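Local coordinates for protein NADPH-ferredoxin reductase FprA (Mycobacterium tuberculosis, PDB 1LQT) that probably transfers electrons between NADPH and ferredoxin through a bound FAD, and may thereby supply reducing power to P450 systems, at residues S11-F16 with G366-N371; G47-G52 with K61-Q66; I341-G346 with E354-W359. One frame throughout, in Å; residues are numbered along the deposited sequence.

All three contacts converge on one FAD, in the manner of a two-domain flavoprotein whose cofactor is gathered by short segments far apart in sequence. Contact 1 (11-16 with 366-371) holds a phosphate, the ribityl chain and the flavin; contact 2 (47-52 with 61-66), its centre about 9 Å away, supplies an amide to the other phosphate; contact 3 (341-346 with 354-359), centred about 14 Å from contact 1, brings Trp359 to the ribityl chain and its N to the phosphate of contact 1. Contacts 1 and 2 meet where Pro13 CG lies 3.6 Å from Val49 CG2. Contacts 2 and 3 are about 22 Å apart by centres, yet Leu48 CD1 touches Trp359 CZ3 at 3.9 Å.

Contact 1: S11-F16 with G366-N371; sequences SGPSAF and GVIGTN. With FAD (flavin-adenine dinucleotide), chain H.
The first turn of helix 13-28 lies against segment 366-371, whose type I turn (Val367 to Thr370) leads into Asn371, with CA atoms 5.1 Å apart at Ser14 and Asn371 and 6.4 Å at Pro13 and Ile368. The direct packing is small and apolar: Pro13 CB meets Ile368 CG2 at 3.9 Å, while the CB atoms of Ser14 and Asn371 touch alongside. FAD completes the join. Ser14 grips O1P twice, through its backbone N and through OG at 2.7 Å from FAD O1P; a chi1 of 71° sets OG between the backbone N and the carbonyl carbon, near enough to N for both donors to converge. From the other segment, Asn371 ND2 donates to FAD O3' (3.1 Å) and to Ile368 O, which it approaches from above the carbonyl plane. FAD O3' in turn donates to Gly366 O. Ile368 N points almost straight at the flavin, 2.9 Å from FAD O2 with an angle of 173°. Gly12 and Ala15 belong to a GxGxxA pattern consistent with a Rossmann-type dinucleotide site. Around this core, Ser14 and Ala15 rest on Ala103, Ala15 and Phe16 on Met38 of strand 34-40, and Pro13 and Ile368 both pack on Val49 of helix 48-51.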
loop_
_atom_site.group_PDB
_atom_site.type_symbol
_atom_site.label_atom_id
_atom_site.label_comp_id
_atom_site.label_asym_id
_atom_site.label_seq_id
_atom_site.Cartn_x
_atom_site.Cartn_y
_atom_site.Cartn_z
ATOM N N SER A 11 9.024 -7.828 2.825
ATOM C CA SER A 11 8.292 -8.971 3.392
ATOM C C SER A 11 6.785 -8.834 3.212
ATOM O O SER A 11 6.019 -9.390 3.989
ATOM C CB SER A 11 8.662 -9.148 4.852
ATOM O OG SER A 11 8.203 -8.080 5.649
ATOM N N GLY A 12 6.380 -8.097 2.187
ATOM C CA GLY A 12 4.992 -8.032 1.804
ATOM C C GLY A 12 4.601 -9.197 0.915
ATOM O O GLY A 12 5.321 -10.179 0.765
ATOM N N PRO A 13 3.406 -9.111 0.319
ATOM C CA PRO A 13 2.923 -10.194 -0.536
ATOM C C PRO A 13 3.873 -10.606 -1.635
ATOM O O PRO A 13 4.065 -11.793 -1.841
ATOM C CB PRO A 13 1.603 -9.628 -1.082
ATOM C CG PRO A 13 1.166 -8.670 -0.104
ATOM C CD PRO A 13 2.398 -8.035 0.483
ATOM N N SER A 14 4.429 -9.679 -2.391
ATOM C CA SER A 14 5.275 -10.086 -3.505
ATOM C C SER A 14 6.509 -10.844 -3.009
ATOM O O SER A 14 6.901 -11.830 -3.618
ATOM C CB SER A 14 5.629 -8.903 -4.408
ATOM O OG SER A 14 6.529 -7.987 -3.833
ATOM N N ALA A 15 7.074 -10.406 -1.898
ATOM C CA ALA A 15 8.193 -11.103 -1.275
ATOM C C ALA A 15 7.825 -12.526 -0.889
ATOM O O ALA A 15 8.571 -13.465 -1.148
ATOM C CB ALA A 15 8.654 -10.335 -0.066
ATOM N N PHE A 16 6.684 -12.679 -0.217
ATOM C CA PHE A 16 6.274 -14.008 0.228
ATOM C C PHE A 16 5.858 -14.927 -0.888
ATOM O O PHE A 16 6.113 -16.145 -0.830
ATOM C CB PHE A 16 5.206 -13.930 1.325
ATOM C CG PHE A 16 5.811 -13.830 2.677
ATOM C CD1 PHE A 16 6.344 -14.968 3.274
ATOM C CD2 PHE A 16 5.883 -12.626 3.368
ATOM C CE1 PHE A 16 6.938 -14.891 4.519
ATOM C CE2 PHE A 16 6.494 -12.572 4.593
ATOM C CZ PHE A 16 7.021 -13.689 5.156
ATOM N N GLY A 366 -3.109 -3.152 -8.062
ATOM C CA GLY A 366 -3.525 -4.521 -7.953
ATOM C C GLY A 366 -3.766 -4.950 -6.524
ATOM O O GLY A 366 -3.062 -4.542 -5.596
ATOM N N VAL A 367 -4.721 -5.851 -6.382
ATOM C CA VAL A 367 -5.001 -6.505 -5.124
ATOM C C VAL A 367 -3.829 -7.431 -4.754
ATOM O O VAL A 367 -2.942 -7.724 -5.558
ATOM C CB VAL A 367 -6.314 -7.288 -5.179
ATOM C CG1 VAL A 367 -7.488 -6.340 -5.334
ATOM C CG2 VAL A 367 -6.341 -8.340 -6.257
ATOM N N ILE A 368 -3.865 -7.916 -3.538
ATOM C CA ILE A 368 -2.790 -8.752 -3.051
ATOM C C ILE A 368 -2.455 -9.880 -4.010
ATOM O O ILE A 368 -1.285 -10.139 -4.311
ATOM C CB ILE A 368 -3.176 -9.292 -1.659
ATOM C CG1 ILE A 368 -3.171 -8.149 -0.645
ATOM C CG2 ILE A 368 -2.258 -10.404 -1.207
ATOM C CD1 ILE A 368 -3.996 -8.419 0.609
ATOM N N GLY A 369 -3.478 -10.576 -4.496
ATOM C CA GLY A 369 -3.276 -11.737 -5.341
ATOM C C GLY A 369 -2.613 -11.478 -6.664
ATOM O O GLY A 369 -2.065 -12.393 -7.255
ATOM N N THR A 370 -2.646 -10.245 -7.148
ATOM C CA THR A 370 -1.995 -9.917 -8.419
ATOM C C THR A 370 -0.492 -10.083 -8.312
ATOM O O THR A 370 0.189 -10.225 -9.313
ATOM C CB THR A 370 -2.297 -8.488 -8.913
ATOM O OG1 THR A 370 -1.817 -7.477 -7.996
ATOM C CG2 THR A 370 -3.792 -8.270 -9.111
ATOM N N ASN A 371 0.036 -10.088 -7.093
ATOM C CA ASN A 371 1.471 -10.233 -6.896
ATOM C C ASN A 371 1.967 -11.664 -7.047
ATOM O O ASN A 371 3.167 -11.889 -7.150
ATOM C CB ASN A 371 1.833 -9.661 -5.531
ATOM C CG ASN A 371 1.521 -8.188 -5.445
ATOM O OD1 ASN A 371 2.193 -7.395 -6.076
ATOM N ND2 ASN A 371 0.479 -7.840 -4.721
HETATM P PA FAD H . 4.308 -4.032 0.071
HETATM O O1A FAD H . 4.308 -2.560 0.170
HETATM O O2A FAD H . 3.161 -4.812 0.597
HETATM O O5B FAD H . 5.613 -4.595 0.806
HETATM C C5B FAD H . 6.870 -3.926 0.646
HETATM C C4B FAD H . 7.715 -4.300 1.857
HETATM O O4B FAD H . 9.052 -3.893 1.575
HETATM C C3B FAD H . 7.297 -3.596 3.153
HETATM O O3B FAD H . 7.197 -4.490 4.238
HETATM C C2B FAD H . 8.381 -2.568 3.336
HETATM O O2B FAD H . 8.593 -2.127 4.658
HETATM C C1B FAD H . 9.593 -3.288 2.733
HETATM N N9A FAD H . 10.682 -2.412 2.321
HETATM C C8A FAD H . 10.570 -1.279 1.562
HETATM N N7A FAD H . 11.748 -0.709 1.341
HETATM C C5A FAD H . 12.655 -1.497 2.023
HETATM C C6A FAD H . 14.040 -1.393 2.171
HETATM N N6A FAD H . 14.779 -0.456 1.596
HETATM N N1A FAD H . 14.652 -2.358 2.911
HETATM C C2A FAD H . 13.911 -3.359 3.458
HETATM N N3A FAD H . 12.585 -3.519 3.351
HETATM C C4A FAD H . 12.003 -2.562 2.622
HETATM N N1 FAD H . -5.174 -5.452 -1.669
HETATM C C2 FAD H . -6.185 -6.333 -1.426
HETATM O O2 FAD H . -6.227 -7.412 -1.987
HETATM N N3 FAD H . -7.189 -5.970 -0.544
HETATM C C4 FAD H . -7.193 -4.810 0.174
HETATM O O4 FAD H . -8.112 -4.558 0.986
HETATM C C4X FAD H . -6.124 -3.933 -0.042
HETATM N N5 FAD H . -6.039 -2.750 0.660
HETATM C C5X FAD H . -5.008 -1.883 0.409
HETATM C C6 FAD H . -4.934 -0.690 1.084
HETATM C C7 FAD H . -3.957 0.251 0.813
HETATM C C7M FAD H . -3.905 1.537 1.591
HETATM C C8 FAD H . -2.998 -0.053 -0.161
HETATM C C8M FAD H . -1.926 0.941 -0.515
HETATM C C9 FAD H . -3.044 -1.268 -0.840
HETATM C C9A FAD H . -4.040 -2.196 -0.569
HETATM N N10 FAD H . -4.119 -3.413 -1.255
HETATM C C10 FAD H . -5.139 -4.289 -0.978
HETATM C "C1'" FAD H . -3.091 -3.819 -2.256
HETATM C "C2'" FAD H . -1.928 -4.557 -1.594
HETATM O "O2'" FAD H . -1.544 -3.834 -0.451
HETATM C "C3'" FAD H . -0.751 -4.660 -2.582
HETATM O "O3'" FAD H . -1.120 -5.418 -3.731
HETATM C "C4'" FAD H . 0.481 -5.397 -2.056
HETATM O "O4'" FAD H . 0.673 -5.166 -0.664
HETATM C "C5'" FAD H . 1.729 -4.974 -2.832
HETATM O "O5'" FAD H . 2.759 -5.873 -2.401
HETATM P P FAD H . 4.313 -5.561 -2.473
HETATM O O1P FAD H . 4.947 -6.789 -1.942
HETATM O O2P FAD H . 4.752 -5.073 -3.815
HETATM O O3P FAD H . 4.561 -4.333 -1.501
#

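Contact 2: G47-G52 with K61-Q66; sequences GLVRSG and KSISKQ. With FAD (flavin-adenine dinucleotide), chain H.
Val49 and Ile63, the latter in one of its two modelled conformers, set their side chains at about a right angle, with the CG2 branch of Ile63 lying against both methyls of Val49, 3.9 Å from Val49 CG1. Val49 turns CG1 anti to its backbone N (chi1 169°), which carries that methyl across to the 61-66 segment, while CG2 looks toward Pro13 and Ile368 by the flavin. Lys61 approaches differently. Its chain runs extended past the carbonyl of Val49, CG coming within 3.4 Å of Val49 O, and then bends at the last torsion (chi4 -84°), which swings NZ back to donate to Val49 O at 2.9 Å. The ammonium arrives somewhat tilted from the carbonyl plane, and it has a second acceptor in Val53 O. Behind it, Lys61 O receives both N and OG of Ser64, the hydroxyl at 2.9 Å from Lys61 O. At the N-terminal end of helix 48-51, Leu48 N makes a nearly straight bond to FAD O2A, 3.0 Å long; Arg50, which points away from 61-66, forms a salt bridge with Glu430. The chemistry is thus split: a branched apolar pair sits beside a positive charge spent on backbone carbonyls. Lys61 could partly offset the negative end of the dipole of helix 48-51, whose other end probably stabilises the FAD phosphate.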
loop_
_atom_site.group_PDB
_atom_site.type_symbol
_atom_site.label_atom_id
_atom_site.label_comp_id
_atom_site.label_asym_id
_atom_site.label_seq_id
_atom_site.Cartn_x
_atom_site.Cartn_y
_atom_site.Cartn_z
ATOM N N GLY A 47 4.218 -6.228 5.039
ATOM C CA GLY A 47 4.057 -5.051 4.215
ATOM C C GLY A 47 2.687 -4.455 4.377
ATOM O O GLY A 47 2.174 -4.277 5.483
ATOM N N LEU A 48 2.072 -4.099 3.263
ATOM C CA LEU A 48 0.763 -3.433 3.263
ATOM C C LEU A 48 -0.339 -4.364 3.742
ATOM O O LEU A 48 -1.416 -3.876 4.089
ATOM C CB LEU A 48 0.433 -2.872 1.895
ATOM C CG LEU A 48 1.240 -1.649 1.459
ATOM C CD1 LEU A 48 0.962 -1.368 -0.005
ATOM C CD2 LEU A 48 0.899 -0.430 2.297
ATOM N N VAL A 49 -0.129 -5.681 3.810
ATOM C CA VAL A 49 -1.178 -6.511 4.401
ATOM C C VAL A 49 -1.407 -6.049 5.850
ATOM O O VAL A 49 -2.538 -6.035 6.327
ATOM C CB VAL A 49 -0.847 -8.001 4.301
ATOM C CG1 VAL A 49 -1.765 -8.867 5.133
ATOM C CG2 VAL A 49 -0.860 -8.448 2.859
ATOM N N ARG A 50 -0.345 -5.735 6.557
ATOM C CA ARG A 50 -0.417 -5.169 7.893
ATOM C C ARG A 50 -0.665 -3.668 7.890
ATOM O O ARG A 50 -1.577 -3.200 8.580
ATOM C CB ARG A 50 0.868 -5.494 8.659
ATOM C CG ARG A 50 0.939 -4.861 10.030
ATOM C CD ARG A 50 2.232 -5.118 10.729
ATOM N NE ARG A 50 2.450 -4.263 11.872
ATOM C CZ ARG A 50 2.273 -4.603 13.160
ATOM N NH1 ARG A 50 1.840 -5.798 13.492
ATOM N NH2 ARG A 50 2.553 -3.733 14.103
ATOM N N SER A 51 0.102 -2.901 7.113
ATOM C CA SER A 51 0.092 -1.452 7.272
ATOM C C SER A 51 -0.781 -0.670 6.309
ATOM O O SER A 51 -0.918 0.529 6.487
ATOM C CB SER A 51 1.492 -0.907 7.202
ATOM O OG SER A 51 2.014 -0.916 5.881
ATOM N N GLY A 52 -1.316 -1.351 5.314
ATOM C CA GLY A 52 -2.103 -0.713 4.274
ATOM C C GLY A 52 -3.574 -1.057 4.325
ATOM O O GLY A 52 -4.406 -0.189 4.501
ATOM N N LYS A 61 -6.711 -9.804 5.462
ATOM C CA LYS A 61 -5.429 -9.936 6.160
ATOM C C LYS A 61 -5.093 -11.376 6.510
ATOM O O LYS A 61 -3.955 -11.687 6.808
ATOM C CB LYS A 61 -5.397 -9.048 7.400
ATOM C CG LYS A 61 -5.518 -7.558 7.149
ATOM C CD LYS A 61 -5.522 -6.777 8.445
ATOM C CE LYS A 61 -5.643 -5.300 8.264
ATOM N NZ LYS A 61 -4.369 -4.536 7.994
ATOM N N SER A 62 -6.078 -12.263 6.468
ATOM C CA SER A 62 -5.847 -13.664 6.769
ATOM C C SER A 62 -4.865 -14.320 5.821
ATOM O O SER A 62 -4.394 -15.412 6.112
ATOM C CB SER A 62 -7.173 -14.438 6.743
ATOM O OG SER A 62 -7.697 -14.438 5.433
ATOM N N ILE A 63 -4.564 -13.683 4.685
ATOM C CA ILE A 63 -3.550 -14.197 3.786
ATOM C C ILE A 63 -2.212 -14.327 4.529
ATOM O O ILE A 63 -1.367 -15.089 4.131
ATOM C CB ILE A 63 -3.410 -13.240 2.547
ATOM C CG1 ILE A 63 -2.437 -13.793 1.493
ATOM C CG2 ILE A 63 -2.950 -11.864 2.966
ATOM C CD1 ILE A 63 -2.898 -15.084 0.836
ATOM N N SER A 64 -2.038 -13.550 5.599
ATOM C CA SER A 64 -0.813 -13.654 6.370
ATOM C C SER A 64 -0.549 -15.067 6.883
ATOM O O SER A 64 0.595 -15.421 7.104
ATOM C CB SER A 64 -0.812 -12.629 7.489
ATOM O OG SER A 64 -1.844 -12.857 8.419
ATOM N N LYS A 65 -1.586 -15.877 7.058
ATOM C CA LYS A 65 -1.371 -17.243 7.496
ATOM C C LYS A 65 -0.531 -18.011 6.505
ATOM O O LYS A 65 0.284 -18.839 6.867
ATOM C CB LYS A 65 -2.709 -17.947 7.662
ATOM C CG LYS A 65 -3.485 -17.545 8.854
ATOM C CD LYS A 65 -2.972 -18.259 10.081
ATOM C CE LYS A 65 -3.918 -18.153 11.227
ATOM N NZ LYS A 65 -3.395 -18.956 12.345
ATOM N N GLN A 66 -0.760 -17.767 5.216
ATOM C CA GLN A 66 0.026 -18.386 4.155
ATOM C C GLN A 66 1.493 -17.982 4.281
ATOM O O GLN A 66 2.394 -18.792 4.083
ATOM C CB GLN A 66 -0.476 -17.942 2.769
ATOM C CG GLN A 66 -1.714 -18.529 2.290
ATOM C CD GLN A 66 -1.975 -18.190 0.805
ATOM O OE1 GLN A 66 -1.036 -17.879 0.005
ATOM N NE2 GLN A 66 -3.240 -18.238 0.437
HETATM P PA FAD H . 4.308 -4.032 0.071
HETATM O O1A FAD H . 4.308 -2.560 0.170
HETATM O O2A FAD H . 3.161 -4.812 0.597
HETATM O O5B FAD H . 5.613 -4.595 0.806
HETATM C C5B FAD H . 6.870 -3.926 0.646
HETATM C C4B FAD H . 7.715 -4.300 1.857
HETATM O O4B FAD H . 9.052 -3.893 1.575
HETATM C C3B FAD H . 7.297 -3.596 3.153
HETATM O O3B FAD H . 7.197 -4.490 4.238
HETATM C C2B FAD H . 8.381 -2.568 3.336
HETATM O O2B FAD H . 8.593 -2.127 4.658
HETATM C C1B FAD H . 9.593 -3.288 2.733
HETATM N N9A FAD H . 10.682 -2.412 2.321
HETATM C C8A FAD H . 10.570 -1.279 1.562
HETATM N N7A FAD H . 11.748 -0.709 1.341
HETATM C C5A FAD H . 12.655 -1.497 2.023
HETATM C C6A FAD H . 14.040 -1.393 2.171
HETATM N N6A FAD H . 14.779 -0.456 1.596
HETATM N N1A FAD H . 14.652 -2.358 2.911
HETATM C C2A FAD H . 13.911 -3.359 3.458
HETATM N N3A FAD H . 12.585 -3.519 3.351
HETATM C C4A FAD H . 12.003 -2.562 2.622
HETATM N N1 FAD H . -5.174 -5.452 -1.669
HETATM C C2 FAD H . -6.185 -6.333 -1.426
HETATM O O2 FAD H . -6.227 -7.412 -1.987
HETATM N N3 FAD H . -7.189 -5.970 -0.544
HETATM C C4 FAD H . -7.193 -4.810 0.174
HETATM O O4 FAD H . -8.112 -4.558 0.986
HETATM C C4X FAD H . -6.124 -3.933 -0.042
HETATM N N5 FAD H . -6.039 -2.750 0.660
HETATM C C5X FAD H . -5.008 -1.883 0.409
HETATM C C6 FAD H . -4.934 -0.690 1.084
HETATM C C7 FAD H . -3.957 0.251 0.813
HETATM C C7M FAD H . -3.905 1.537 1.591
HETATM C C8 FAD H . -2.998 -0.053 -0.161
HETATM C C8M FAD H . -1.926 0.941 -0.515
HETATM C C9 FAD H . -3.044 -1.268 -0.840
HETATM C C9A FAD H . -4.040 -2.196 -0.569
HETATM N N10 FAD H . -4.119 -3.413 -1.255
HETATM C C10 FAD H . -5.139 -4.289 -0.978
HETATM C "C1'" FAD H . -3.091 -3.819 -2.256
HETATM C "C2'" FAD H . -1.928 -4.557 -1.594
HETATM O "O2'" FAD H . -1.544 -3.834 -0.451
HETATM C "C3'" FAD H . -0.751 -4.660 -2.582
HETATM O "O3'" FAD H . -1.120 -5.418 -3.731
HETATM C "C4'" FAD H . 0.481 -5.397 -2.056
HETATM O "O4'" FAD H . 0.673 -5.166 -0.664
HETATM C "C5'" FAD H . 1.729 -4.974 -2.832
HETATM O "O5'" FAD H . 2.759 -5.873 -2.401
HETATM P P FAD H . 4.313 -5.561 -2.473
HETATM O O1P FAD H . 4.947 -6.789 -1.942
HETATM O O2P FAD H . 4.752 -5.073 -3.815
HETATM O O3P FAD H . 4.561 -4.333 -1.501
#

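Contact 3: I341-G346 with E354-W359. With FAD (flavin-adenine dinucleotide), chain H.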
loop_
_atom_site.group_PDB
_atom_site.type_symbol
_atom_site.label_atom_id
_atom_site.label_comp_id
_atom_site.label_asym_id
_atom_site.label_seq_id
_atom_site.Cartn_x
_atom_site.Cartn_y
_atom_site.Cartn_z
ATOM N N ILE A 341 11.501 0.332 -10.710
ATOM C CA ILE A 341 12.826 -0.107 -11.122
ATOM C C ILE A 341 12.743 -0.774 -12.502
ATOM O O ILE A 341 11.994 -1.698 -12.701
ATOM C CB ILE A 341 13.407 -1.083 -10.078
ATOM C CG1 ILE A 341 13.638 -0.359 -8.755
ATOM C CG2 ILE A 341 14.712 -1.666 -10.602
ATOM C CD1 ILE A 341 14.082 -1.262 -7.614
ATOM N N PRO A 342 13.490 -0.282 -13.483
ATOM C CA PRO A 342 13.395 -0.841 -14.831
ATOM C C PRO A 342 13.913 -2.269 -14.836
ATOM O O PRO A 342 14.913 -2.573 -14.151
ATOM C CB PRO A 342 14.268 0.066 -15.674
ATOM C CG PRO A 342 15.282 0.539 -14.734
ATOM C CD PRO A 342 14.480 0.778 -13.393
ATOM N N ASN A 343 13.201 -3.119 -15.548
ATOM C CA ASN A 343 13.508 -4.557 -15.541
ATOM C C ASN A 343 12.976 -5.243 -16.823
ATOM O O ASN A 343 12.344 -4.576 -17.609
ATOM C CB ASN A 343 12.874 -5.169 -14.290
ATOM C CG ASN A 343 11.378 -5.180 -14.387
ATOM O OD1 ASN A 343 10.793 -6.209 -14.751
ATOM N ND2 ASN A 343 10.729 -4.057 -13.995
ATOM N N VAL A 344 13.266 -6.533 -17.027
ATOM C CA VAL A 344 12.773 -7.345 -18.152
ATOM C C VAL A 344 12.446 -8.706 -17.577
ATOM O O VAL A 344 13.331 -9.398 -17.114
ATOM C CB VAL A 344 13.849 -7.517 -19.272
ATOM C CG1 VAL A 344 13.329 -8.388 -20.401
ATOM C CG2 VAL A 344 14.306 -6.199 -19.802
ATOM N N GLY A 345 11.172 -9.046 -17.559
ATOM C CA GLY A 345 10.776 -10.316 -16.976
ATOM C C GLY A 345 11.150 -10.441 -15.502
ATOM O O GLY A 345 11.309 -11.535 -14.961
ATOM N N GLY A 346 11.267 -9.300 -14.839
ATOM C CA GLY A 346 11.634 -9.283 -13.453
ATOM C C GLY A 346 13.116 -9.068 -13.178
ATOM O O GLY A 346 13.466 -8.809 -12.033
ATOM N N GLU A 354 20.032 -9.513 -9.868
ATOM C CA GLU A 354 19.090 -8.768 -9.034
ATOM C C GLU A 354 17.786 -8.649 -9.802
ATOM O O GLU A 354 17.782 -8.395 -11.002
ATOM C CB GLU A 354 19.666 -7.414 -8.676
ATOM C CG GLU A 354 20.982 -7.493 -7.923
ATOM C CD GLU A 354 21.752 -6.195 -7.979
ATOM O OE1 GLU A 354 22.147 -5.794 -9.096
ATOM O OE2 GLU A 354 21.965 -5.554 -6.937
ATOM N N TYR A 355 16.682 -8.747 -9.061
ATOM C CA TYR A 355 15.361 -8.870 -9.608
ATOM C C TYR A 355 14.412 -7.988 -8.833
ATOM O O TYR A 355 14.726 -7.514 -7.743
ATOM C CB TYR A 355 14.896 -10.340 -9.534
ATOM C CG TYR A 355 15.782 -11.251 -10.352
ATOM C CD1 TYR A 355 16.974 -11.741 -9.840
ATOM C CD2 TYR A 355 15.430 -11.588 -11.650
ATOM C CE1 TYR A 355 17.809 -12.525 -10.611
ATOM C CE2 TYR A 355 16.282 -12.361 -12.433
ATOM C CZ TYR A 355 17.460 -12.827 -11.905
ATOM O OH TYR A 355 18.298 -13.598 -12.686
ATOM N N VAL A 356 13.226 -7.813 -9.382
ATOM C CA VAL A 356 12.138 -7.104 -8.735
ATOM C C VAL A 356 10.844 -7.885 -8.878
ATOM O O VAL A 356 10.626 -8.579 -9.859
ATOM C CB VAL A 356 11.945 -5.680 -9.309
ATOM C CG1 VAL A 356 13.000 -4.743 -8.771
ATOM C CG2 VAL A 356 11.926 -5.664 -10.833
ATOM N N VAL A 357 9.974 -7.734 -7.880
ATOM C CA VAL A 357 8.619 -8.240 -7.882
ATOM C C VAL A 357 7.728 -7.187 -7.243
ATOM O O VAL A 357 8.189 -6.328 -6.510
ATOM C CB VAL A 357 8.466 -9.589 -7.116
ATOM C CG1 VAL A 357 9.259 -10.695 -7.839
ATOM C CG2 VAL A 357 8.919 -9.429 -5.687
ATOM N N GLY A 358 6.437 -7.308 -7.489
ATOM C CA GLY A 358 5.463 -6.487 -6.796
ATOM C C GLY A 358 5.367 -5.086 -7.348
ATOM O O GLY A 358 5.718 -4.796 -8.490
ATOM N N TRP A 359 4.871 -4.197 -6.503
ATOM C CA TRP A 359 4.652 -2.815 -6.903
ATOM C C TRP A 359 5.900 -2.064 -7.349
ATOM O O TRP A 359 5.775 -1.161 -8.153
ATOM C CB TRP A 359 3.912 -2.084 -5.779
ATOM C CG TRP A 359 2.464 -2.451 -5.700
ATOM C CD1 TRP A 359 1.826 -3.445 -6.362
ATOM C CD2 TRP A 359 1.467 -1.753 -4.965
ATOM N NE1 TRP A 359 0.481 -3.412 -6.089
ATOM C CE2 TRP A 359 0.235 -2.359 -5.253
ATOM C CE3 TRP A 359 1.485 -0.634 -4.121
ATOM C CZ2 TRP A 359 -0.953 -1.884 -4.741
ATOM C CZ3 TRP A 359 0.268 -0.153 -3.625
ATOM C CH2 TRP A 359 -0.915 -0.786 -3.949
HETATM P PA FAD H . 4.308 -4.032 0.071
HETATM O O1A FAD H . 4.308 -2.560 0.170
HETATM O O2A FAD H . 3.161 -4.812 0.597
HETATM O O5B FAD H . 5.613 -4.595 0.806
HETATM C C5B FAD H . 6.870 -3.926 0.646
HETATM C C4B FAD H . 7.715 -4.300 1.857
HETATM O O4B FAD H . 9.052 -3.893 1.575
HETATM C C3B FAD H . 7.297 -3.596 3.153
HETATM O O3B FAD H . 7.197 -4.490 4.238
HETATM C C2B FAD H . 8.381 -2.568 3.336
HETATM O O2B FAD H . 8.593 -2.127 4.658
HETATM C C1B FAD H . 9.593 -3.288 2.733
HETATM N N9A FAD H . 10.682 -2.412 2.321
HETATM C C8A FAD H . 10.570 -1.279 1.562
HETATM N N7A FAD H . 11.748 -0.709 1.341
HETATM C C5A FAD H . 12.655 -1.497 2.023
HETATM C C6A FAD H . 14.040 -1.393 2.171
HETATM N N6A FAD H . 14.779 -0.456 1.596
HETATM N N1A FAD H . 14.652 -2.358 2.911
HETATM C C2A FAD H . 13.911 -3.359 3.458
HETATM N N3A FAD H . 12.585 -3.519 3.351
HETATM C C4A FAD H . 12.003 -2.562 2.622
HETATM N N1 FAD H . -5.174 -5.452 -1.669
HETATM C C2 FAD H . -6.185 -6.333 -1.426
HETATM O O2 FAD H . -6.227 -7.412 -1.987
HETATM N N3 FAD H . -7.189 -5.970 -0.544
HETATM C C4 FAD H . -7.193 -4.810 0.174
HETATM O O4 FAD H . -8.112 -4.558 0.986
HETATM C C4X FAD H . -6.124 -3.933 -0.042
HETATM N N5 FAD H . -6.039 -2.750 0.660
HETATM C C5X FAD H . -5.008 -1.883 0.409
HETATM C C6 FAD H . -4.934 -0.690 1.084
HETATM C C7 FAD H . -3.957 0.251 0.813
HETATM C C7M FAD H . -3.905 1.537 1.591
HETATM C C8 FAD H . -2.998 -0.053 -0.161
HETATM C C8M FAD H . -1.926 0.941 -0.515
HETATM C C9 FAD H . -3.044 -1.268 -0.840
HETATM C C9A FAD H . -4.040 -2.196 -0.569
HETATM N N10 FAD H . -4.119 -3.413 -1.255
HETATM C C10 FAD H . -5.139 -4.289 -0.978
HETATM C "C1'" FAD H . -3.091 -3.819 -2.256
HETATM C "C2'" FAD H . -1.928 -4.557 -1.594
HETATM O "O2'" FAD H . -1.544 -3.834 -0.451
HETATM C "C3'" FAD H . -0.751 -4.660 -2.582
HETATM O "O3'" FAD H . -1.120 -5.418 -3.731
HETATM C "C4'" FAD H . 0.481 -5.397 -2.056
HETATM O "O4'" FAD H . 0.673 -5.166 -0.664
HETATM C "C5'" FAD H . 1.729 -4.974 -2.832
HETATM O "O5'" FAD H . 2.759 -5.873 -2.401
HETATM P P FAD H . 4.313 -5.561 -2.473
HETATM O O1P FAD H . 4.947 -6.789 -1.942
HETATM O O2P FAD H . 4.752 -5.073 -3.815
HETATM O O3P FAD H . 4.561 -4.333 -1.501
#
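Val356 spreads its two methyls against Ile341 and Asn343 where strand 354-356, the edge strand of the FAD-binding Rossmann-like sheet, meets segment 341-346 with its short strand 343-344. This is the tight part. Val356 CG1 lies against CD1, CB and CG2 of Ile341, closest at 3.8 Å from Ile341 CD1, and CG2 packs on Asn343, 3.6 Å from Asn343 CB. With chi1 at -77°, the valine keeps CG1 beside its backbone N and directs one methyl to each partner. Asn343 is itself fixed by both ends of its amide: ND2 donates to Ile341 O at 3.0 Å, the carbonyl oxygen lying in the amide plane, and OD1 accepts from Gly346 N in an Asx motif. Ile348 and Lys361 add to the packing around the valine.

The main-chain junction beside this core is a single bond, Val356 N to Gly346 O, 2.8 Å long and lying in the carbonyl plane. At Gly346 (phi 96°) a CB would be pressed against the preceding carbonyl oxygen, which explains the glycine. The same oxygen of Gly346 also receives a CA-H contact from Tyr355, whose hydroxyl is bonded to Asn385 of helix 370-391. Toward solvent the association thins out: Val344 and Gly345 are exposed, and residues 343-346 are modelled in two conformations, the contacts given holding for one of them.

The far end of the strand segment serves the cofactor instead. Trp359 N donates to FAD O2P at 2.8 Å, and the indole lies with one face against the ribityl chain, where FAD C5' stands 3.7 Å from the ring plane, nearer the border of the indole than its middle.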